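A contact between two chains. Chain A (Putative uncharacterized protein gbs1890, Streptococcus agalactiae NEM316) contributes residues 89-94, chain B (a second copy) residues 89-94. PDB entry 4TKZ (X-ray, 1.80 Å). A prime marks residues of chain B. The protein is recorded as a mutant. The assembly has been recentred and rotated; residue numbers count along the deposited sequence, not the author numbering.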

# COMPACT_ATOMS: atom_id res chain seq x y z
N SER A 89 8.88 -5.27 3.56
CA SER A 89 7.45 -5.31 3.85
C SER A 89 6.94 -3.87 3.98
O SER A 89 7.74 -2.93 3.97
N GLY A 90 5.62 -3.70 4.10
CA GLY A 90 5.02 -2.40 4.36
C GLY A 90 4.72 -1.60 3.11
O GLY A 90 4.58 -0.38 3.17
N LEU A 91 4.61 -2.29 1.97
CA LEU A 91 4.48 -1.65 0.66
C LEU A 91 3.38 -0.61 0.62
O LEU A 91 2.22 -0.91 0.90
N ASN A 92 3.76 0.63 0.30
CA ASN A 92 2.80 1.70 0.00
C ASN A 92 3.16 2.35 -1.33
O ASN A 92 4.15 1.99 -1.94
N LEU A 93 2.36 3.30 -1.83
CA LEU A 93 2.69 3.84 -3.14
C LEU A 93 3.99 4.65 -3.10
O LEU A 93 4.71 4.72 -4.09
N SER A 94 4.29 5.24 -1.94
CA SER A 94 5.54 5.97 -1.76
C SER A 94 6.75 5.06 -1.99
O SER A 94 7.71 5.45 -2.65
N SER B 89 -2.31 9.65 4.55
CA SER B 89 -1.63 9.21 3.34
C SER B 89 -0.70 8.07 3.74
O SER B 89 -0.51 7.81 4.94
N GLY B 90 -0.13 7.39 2.75
CA GLY B 90 0.85 6.33 3.00
C GLY B 90 0.29 4.93 3.16
O GLY B 90 0.95 4.05 3.72
N LEU B 91 -0.92 4.72 2.65
CA LEU B 91 -1.66 3.49 2.85
C LEU B 91 -0.86 2.23 2.51
O LEU B 91 -0.45 2.05 1.36
N ASN B 92 -0.66 1.38 3.50
CA ASN B 92 -0.13 0.02 3.28
C ASN B 92 -1.09 -0.98 3.91
O ASN B 92 -2.08 -0.58 4.53
N LEU B 93 -0.86 -2.28 3.74
CA LEU B 93 -1.82 -3.24 4.27
C LEU B 93 -1.86 -3.21 5.80
O LEU B 93 -2.89 -3.45 6.40
N SER B 94 -0.72 -2.88 6.42
CA SER B 94 -0.67 -2.71 7.87
C SER B 94 -1.66 -1.65 8.34
O SER B 94 -2.41 -1.86 9.30

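Two copies of the same short stretch meet here in a nearly symmetric contact, centred on Asn92 and Asn92′, whose CA atoms lie 4.7 Å apart. The contact is small, with 216 Å² buried over both sides, and each of its polar links occurs twice.

Ser89 takes no part. Its side chain is in the p rotamer and OG finds a partner elsewhere in the structure.

Gly90 has no side chain and offers its carbonyl instead. Asn92′ ND2 donates a hydrogen bond to Gly90 O at 3.2 Å. The backbone angles, phi 88° and psi 21°, would jam a CB against the carbonyl O of Ser89, so these angles by themselves call for glycine.

Leu91 points its CB away from chain B, with chi1 t and chi2 p. Its backbone makes the contact. Leu91 O lies 3.1 Å from Asn92′ CB and receives a CA-H...O contact from Asn92′ CA at 3.5 Å. A water also donates to Leu91 O at 2.8 Å and accepts from Leu93′ N at 2.9 Å, bridging two backbone groups that are 4.4 Å apart.

The CA-to-CB bond of Asn92 points toward chain B; the side chain is in the p rotamer, with chi2 at 25°. Asn92 ND2 donates to Gly90′ O at 3.2 Å, the counterpart of the first bond. Asn92 CB sits 3.2 Å from Leu91′ O and 4.1 Å from Asn92′ CB. The residue is also the N-cap of the following helix: OD1 bonds just past the stretch, while ND2 reaches the partner chain and also has a partner elsewhere in the structure.

Leu93 starts sideways, but its end leads away (chi1 t, chi2 p). Leu93 N donates to the second water at 2.8 Å, and that water donates to Leu91′ O at 2.8 Å.

Ser94, in the m rotamer, points its CB toward chain B but makes no contact.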

# COMPACT_ATOMS: atom_id res chain seq x y z
CB SER A 89 7.16 -6.07 5.14
OG SER A 89 7.78 -5.44 6.24
CB LEU A 91 4.22 -2.71 -0.42
CG LEU A 91 3.79 -2.19 -1.79
CD1 LEU A 91 4.87 -1.31 -2.41
CD2 LEU A 91 3.46 -3.36 -2.72
CB ASN A 92 2.64 2.72 1.15
CG ASN A 92 3.95 3.37 1.57
OD1 ASN A 92 4.89 3.46 0.78
ND2 ASN A 92 4.00 3.86 2.81
CB LEU A 93 1.52 4.64 -3.75
CG LEU A 93 1.64 5.14 -5.20
CD1 LEU A 93 1.96 4.03 -6.17
CD2 LEU A 93 0.35 5.86 -5.65
CB SER A 94 5.62 6.55 -0.35
OG SER A 94 4.73 7.64 -0.17
CB SER B 89 -0.81 10.33 2.72
OG SER B 89 0.14 10.82 3.65
CB LEU B 91 -2.94 3.51 2.01
CG LEU B 91 -3.75 2.21 1.92
CD1 LEU B 91 -4.31 1.83 3.28
CD2 LEU B 91 -4.88 2.37 0.92
CB ASN B 92 1.31 -0.14 3.79
CG ASN B 92 1.50 0.29 5.23
OD1 ASN B 92 0.57 0.27 6.04
ND2 ASN B 92 2.74 0.67 5.57
CB LEU B 93 -1.56 -4.66 3.72
CG LEU B 93 -2.61 -5.74 4.03
CD1 LEU B 93 -3.98 -5.31 3.58
CD2 LEU B 93 -2.24 -7.08 3.38
CB SER B 94 0.73 -2.29 8.31
OG SER B 94 1.63 -3.38 8.34
O HOH W 1 1.37 -3.19 2.19
O HOH W 2 -0.03 4.02 -0.58